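Side-chain contacts in Mll7089 protein (Mesorhizobium loti, PDB 2OZ8), which is a putative member of the mandelate racemase family that probably acts as a magnesium-dependent hydro-lyase, though its substrate is unknown: residues Val223-Leu228 with Ser249-Asp254; Gln256-Leu261 with Asp268-His273. One frame throughout, in Å; residues are numbered along the deposited sequence. Where two conformers were deposited one is given.

Contact 1: Val223-Leu228 with Ser249-Asp254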
loop_
_atom_site.group_PDB
_atom_site.type_symbol
_atom_site.label_atom_id
_atom_site.label_comp_id
_atom_site.label_asym_id
_atom_site.label_seq_id
_atom_site.Cartn_x
_atom_site.Cartn_y
_atom_site.Cartn_z
ATOM N N VAL A 223 27.839 -7.016 -0.698
ATOM C CA VAL A 223 27.860 -6.903 -2.137
ATOM C C VAL A 223 27.402 -5.473 -2.448
ATOM O O VAL A 223 26.391 -4.981 -1.925
ATOM C CB VAL A 223 26.983 -7.994 -2.847
ATOM C CG1 VAL A 223 25.552 -8.010 -2.327
ATOM C CG2 VAL A 223 27.012 -7.826 -4.373
ATOM N N GLU A 224 28.167 -4.795 -3.301
ATOM C CA GLU A 224 27.942 -3.400 -3.561
ATOM C C GLU A 224 27.358 -3.180 -4.941
ATOM O O GLU A 224 27.842 -3.750 -5.885
ATOM C CB GLU A 224 29.293 -2.740 -3.476
ATOM C CG GLU A 224 29.253 -1.280 -3.104
ATOM C CD GLU A 224 30.618 -0.763 -2.652
ATOM O OE1 GLU A 224 31.335 -1.439 -1.852
ATOM O OE2 GLU A 224 30.956 0.335 -3.113
ATOM N N ASP A 225 26.339 -2.341 -5.069
ATOM C CA ASP A 225 25.701 -2.077 -6.348
ATOM C C ASP A 225 25.523 -3.304 -7.277
ATOM O O ASP A 225 25.980 -3.285 -8.412
ATOM C CB ASP A 225 26.446 -0.984 -7.098
ATOM C CG ASP A 225 26.669 0.229 -6.259
ATOM O OD1 ASP A 225 25.690 0.755 -5.687
ATOM O OD2 ASP A 225 27.845 0.669 -6.151
ATOM N N PRO A 226 24.820 -4.358 -6.814
ATOM C CA PRO A 226 24.802 -5.548 -7.668
ATOM C C PRO A 226 23.966 -5.392 -8.949
ATOM O O PRO A 226 24.216 -6.125 -9.912
ATOM C CB PRO A 226 24.190 -6.627 -6.765
ATOM C CG PRO A 226 23.400 -5.899 -5.715
ATOM C CD PRO A 226 24.027 -4.516 -5.562
ATOM N N ILE A 227 23.025 -4.435 -8.983
ATOM C CA ILE A 227 22.032 -4.316 -10.034
ATOM C C ILE A 227 21.737 -2.829 -10.276
ATOM O O ILE A 227 22.127 -1.959 -9.480
ATOM C CB ILE A 227 20.671 -5.088 -9.670
ATOM C CG1 ILE A 227 19.947 -4.443 -8.455
ATOM C CG2 ILE A 227 20.889 -6.594 -9.404
ATOM C CD1 ILE A 227 18.500 -4.831 -8.197
ATOM N N LEU A 228 21.094 -2.555 -11.416
ATOM C CA LEU A 228 20.508 -1.262 -11.756
ATOM C C LEU A 228 20.044 -0.532 -10.540
ATOM O O LEU A 228 19.180 -1.006 -9.838
ATOM C CB LEU A 228 19.317 -1.472 -12.703
ATOM C CG LEU A 228 19.057 -0.307 -13.641
ATOM C CD1 LEU A 228 20.360 0.064 -14.391
ATOM C CD2 LEU A 228 17.924 -0.583 -14.630
ATOM N N SER A 249 24.319 -0.121 -1.318
ATOM C CA SER A 249 23.711 0.534 -2.481
ATOM C C SER A 249 23.839 2.032 -2.434
ATOM O O SER A 249 23.927 2.612 -1.378
ATOM C CB SER A 249 22.219 0.213 -2.577
ATOM O OG SER A 249 21.844 0.168 -3.944
ATOM N N GLY A 250 23.859 2.648 -3.598
ATOM C CA GLY A 250 23.699 4.099 -3.736
ATOM C C GLY A 250 24.623 4.772 -4.736
ATOM O O GLY A 250 24.605 6.006 -4.844
ATOM N N GLU A 251 25.451 3.981 -5.435
ATOM C CA GLU A 251 26.379 4.520 -6.453
ATOM C C GLU A 251 25.569 5.201 -7.550
ATOM O O GLU A 251 24.485 4.732 -7.914
ATOM C CB GLU A 251 27.293 3.421 -7.067
ATOM C CG GLU A 251 28.504 3.907 -7.925
ATOM C CD GLU A 251 29.770 4.278 -7.097
ATOM O OE1 GLU A 251 29.590 4.964 -6.076
ATOM O OE2 GLU A 251 30.935 3.893 -7.459
ATOM N N TYR A 252 26.100 6.310 -8.049
ATOM C CA TYR A 252 25.548 7.011 -9.211
ATOM C C TYR A 252 24.315 7.829 -8.841
ATOM O O TYR A 252 23.638 8.380 -9.718
ATOM C CB TYR A 252 25.271 6.046 -10.392
ATOM C CG TYR A 252 26.473 5.185 -10.741
ATOM C CD1 TYR A 252 26.424 3.784 -10.639
ATOM C CD2 TYR A 252 27.684 5.785 -11.139
ATOM C CE1 TYR A 252 27.548 2.999 -10.941
ATOM C CE2 TYR A 252 28.799 5.016 -11.446
ATOM C CZ TYR A 252 28.732 3.631 -11.342
ATOM O OH TYR A 252 29.869 2.908 -11.639
ATOM N N LEU A 253 24.030 7.911 -7.542
ATOM C CA LEU A 253 22.874 8.651 -7.077
ATOM C C LEU A 253 23.344 9.952 -6.455
ATOM O O LEU A 253 24.376 9.981 -5.771
ATOM C CB LEU A 253 22.091 7.856 -6.026
ATOM C CG LEU A 253 21.352 6.530 -6.259
ATOM C CD1 LEU A 253 20.642 6.101 -4.956
ATOM C CD2 LEU A 253 20.367 6.636 -7.393
ATOM N N ASP A 254 22.579 11.021 -6.666
ATOM C CA ASP A 254 22.812 12.249 -5.921
ATOM C C ASP A 254 22.092 12.226 -4.542
ATOM O O ASP A 254 21.512 11.207 -4.142
ATOM C CB ASP A 254 22.442 13.481 -6.773
ATOM C CG ASP A 254 20.980 13.500 -7.206
ATOM O OD1 ASP A 254 20.154 12.719 -6.710
ATOM O OD2 ASP A 254 20.640 14.342 -8.062
HETATM O O HOH W 1 22.478 -1.585 -6.756
#
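With CG anti to its carbonyl carbon (chi1 -51°), D225 sends its carboxylate across to the backbone of G250 and E251, while E251, its own CG anti to its backbone N, carries its chain across that of D225 at about a right angle. The case illustrates how one carboxylate oxygen can organise a loop. D225 OD1 accepts the E251 N-H at 3.2 Å, a fairly straight bond (158°) that arrives on the syn side but 32° out of the carboxylate plane. A second, weak bond comes from G250 N at 3.4 Å to the same OD1. These amides belong to a type II turn from G250 to L253, and the backbone angles of G250 would jam a side chain against the preceding carbonyl. The other oxygen, D225 OD2, presses against E251 CB at 3.0 Å. Without the carboxylate, as with an alanine at D225, both amides would probably lose this acceptor and the start of the turn would be freer to shift. At the far end of its side chain, E251 OE1 bonds to H273 NE2, and it stays 4.6 Å from D225 OD2. E224, salt-bridged to K165, ends strand 222-224 and E251 lies in the loop after the next, 246-249, positions consistent with magnesium ligands in enolase relatives; the chemistry suggests that D225, acting in the second shell, positions E251 by gripping the backbone N-H of E251.

Contact 2: Gln256-Leu261 with Asp268-His273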
loop_
_atom_site.group_PDB
_atom_site.type_symbol
_atom_site.label_atom_id
_atom_site.label_comp_id
_atom_site.label_asym_id
_atom_site.label_seq_id
_atom_site.Cartn_x
_atom_site.Cartn_y
_atom_site.Cartn_z
ATOM N N GLN A 256 19.399 13.700 -3.526
ATOM C CA GLN A 256 17.984 13.487 -3.675
ATOM C C GLN A 256 17.748 11.993 -3.891
ATOM O O GLN A 256 16.828 11.408 -3.312
ATOM C CB GLN A 256 17.464 14.315 -4.845
ATOM C CG GLN A 256 17.517 15.876 -4.603
ATOM C CD GLN A 256 18.954 16.462 -4.382
ATOM O OE1 GLN A 256 19.938 16.003 -5.001
ATOM N NE2 GLN A 256 19.056 17.477 -3.496
ATOM N N GLY A 257 18.625 11.388 -4.696
ATOM C CA GLY A 257 18.548 9.995 -5.038
ATOM C C GLY A 257 18.825 9.064 -3.878
ATOM O O GLY A 257 18.176 8.028 -3.772
ATOM N N LYS A 258 19.807 9.417 -3.042
ATOM C CA LYS A 258 20.146 8.648 -1.839
ATOM C C LYS A 258 18.963 8.686 -0.883
ATOM O O LYS A 258 18.543 7.648 -0.342
ATOM C CB LYS A 258 21.412 9.189 -1.139
ATOM C CG LYS A 258 22.614 9.457 -2.073
ATOM C CD LYS A 258 23.954 9.226 -1.358
ATOM C CE LYS A 258 25.127 9.142 -2.363
ATOM N NZ LYS A 258 25.250 7.791 -3.063
ATOM N N ARG A 259 18.413 9.886 -0.707
ATOM C CA ARG A 259 17.246 10.070 0.116
ATOM C C ARG A 259 16.069 9.205 -0.390
ATOM O O ARG A 259 15.440 8.480 0.400
ATOM C CB ARG A 259 16.872 11.537 0.256
ATOM C CG ARG A 259 15.712 11.729 1.251
ATOM C CD ARG A 259 15.198 13.130 1.337
ATOM N NE ARG A 259 14.876 13.619 0.011
ATOM C CZ ARG A 259 13.735 13.395 -0.613
ATOM N NH1 ARG A 259 12.779 12.716 -0.020
ATOM N NH2 ARG A 259 13.542 13.880 -1.821
ATOM N N LEU A 260 15.817 9.234 -1.697
ATOM C CA LEU A 260 14.743 8.432 -2.274
ATOM C C LEU A 260 14.999 6.929 -2.117
ATOM O O LEU A 260 14.059 6.136 -1.883
ATOM C CB LEU A 260 14.520 8.803 -3.742
ATOM C CG LEU A 260 13.775 10.124 -4.000
ATOM C CD1 LEU A 260 14.032 10.584 -5.468
ATOM C CD2 LEU A 260 12.283 9.971 -3.695
ATOM N N LEU A 261 16.276 6.557 -2.209
ATOM C CA LEU A 261 16.691 5.184 -2.011
ATOM C C LEU A 261 16.347 4.725 -0.603
ATOM O O LEU A 261 15.855 3.613 -0.390
ATOM C CB LEU A 261 18.181 5.052 -2.262
ATOM C CG LEU A 261 18.713 3.614 -2.347
ATOM C CD1 LEU A 261 18.310 2.917 -3.675
ATOM C CD2 LEU A 261 20.214 3.644 -2.146
ATOM N N ASP A 268 20.708 -2.153 2.584
ATOM C CA ASP A 268 21.161 -2.480 3.931
ATOM C C ASP A 268 22.245 -1.505 4.355
ATOM O O ASP A 268 22.370 -1.207 5.535
ATOM C CB ASP A 268 21.737 -3.892 4.004
ATOM C CG ASP A 268 20.711 -4.963 3.775
ATOM O OD1 ASP A 268 19.574 -4.880 4.283
ATOM O OD2 ASP A 268 21.063 -5.939 3.100
ATOM N N ILE A 269 23.057 -1.048 3.412
ATOM C CA ILE A 269 24.118 -0.067 3.710
ATOM C C ILE A 269 24.033 0.991 2.611
ATOM O O ILE A 269 23.799 0.617 1.466
ATOM C CB ILE A 269 25.550 -0.642 3.647
ATOM C CG1 ILE A 269 25.738 -1.828 4.563
ATOM C CG2 ILE A 269 26.653 0.453 3.979
ATOM C CD1 ILE A 269 26.854 -2.657 4.128
ATOM N N LEU A 270 24.163 2.283 2.964
ATOM C CA LEU A 270 24.224 3.338 1.948
ATOM C C LEU A 270 25.691 3.712 1.639
ATOM O O LEU A 270 26.407 4.022 2.588
ATOM C CB LEU A 270 23.370 4.562 2.362
ATOM C CG LEU A 270 23.415 5.847 1.481
ATOM C CD1 LEU A 270 22.583 5.688 0.248
ATOM C CD2 LEU A 270 22.896 7.027 2.253
ATOM N N ASN A 271 26.176 3.602 0.380
ATOM C CA ASN A 271 27.546 4.095 0.058
ATOM C C ASN A 271 27.499 5.565 -0.344
ATOM O O ASN A 271 26.577 6.003 -1.008
ATOM C CB ASN A 271 28.232 3.286 -1.050
ATOM C CG ASN A 271 29.772 3.499 -1.107
ATOM O OD1 ASN A 271 30.302 4.043 -2.113
ATOM N ND2 ASN A 271 30.500 3.026 -0.072
ATOM N N VAL A 272 28.488 6.322 0.080
ATOM C CA VAL A 272 28.556 7.729 -0.288
ATOM C C VAL A 272 29.985 8.075 -0.621
ATOM O O VAL A 272 30.871 7.284 -0.370
ATOM C CB VAL A 272 28.049 8.708 0.839
ATOM C CG1 VAL A 272 26.649 8.355 1.277
ATOM C CG2 VAL A 272 29.012 8.710 2.026
ATOM N N HIS A 273 30.193 9.275 -1.130
ATOM C CA HIS A 273 31.533 9.778 -1.451
ATOM C C HIS A 273 31.870 11.014 -0.648
ATOM O O HIS A 273 31.609 11.030 0.523
ATOM C CB HIS A 273 31.706 9.944 -2.973
ATOM C CG HIS A 273 31.856 8.628 -3.665
ATOM N ND1 HIS A 273 33.074 7.994 -3.802
ATOM C CD2 HIS A 273 30.932 7.778 -4.181
ATOM C CE1 HIS A 273 32.899 6.831 -4.401
ATOM N NE2 HIS A 273 31.612 6.680 -4.653
#
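K258 and L270 meet at the root of the lysine, where K258 CB lies 3.9 Å from L270 CD1, and the rest of the chain shows how a lysine can be apolar along its length and polar at its tip. Beyond CG, K258 CD passes obliquely over V272, 3.9 Å from its CG1, and still brushes L270 CD1. K258 CE remains 4.0 Å from V272 CG1 as it nears the strand backbone. A bend at the last torsion (chi4 -79°) then turns NZ to N271 O, to which it donates a hydrogen bond of 3.0 Å lying in the carbonyl plane, with a C=O...N angle of 156°. N271 ND2 is hydrogen-bonded to S294 OG. One helical turn further on, L261 CD2 touches L270 CD1 at 3.9 Å, so that this methyl is shared by leucine and lysine. The contact lies within the beta-alpha-beta unit of a TIM-type barrel: helix 255-263 follows strand 246-249, and the axes of helix segment 256-261 and strand 269-272 run nearly antiparallel and come within 10.2 Å. Helix 276-289 adds I282 against L270 and V272, while I293 and I295 of the next strand also touch V272.

Both contacts are buried and both reach the same barrel sheet, their centres about 8 Å apart, yet they represent different layers. Contact 1 joins loops at the C-terminal ends of strands 222-224 and 246-249 and is polar, a carboxylate serving backbone amides near the probable active site. Contact 2 joins the outer helix to strand 269-272 and is mainly apolar packing, with a single lysine bond to the strand backbone. They are in series along the chain and meet directly: a probable backbone bond links S249 N to I269 O, and the E251-H273 pair joins their side chains.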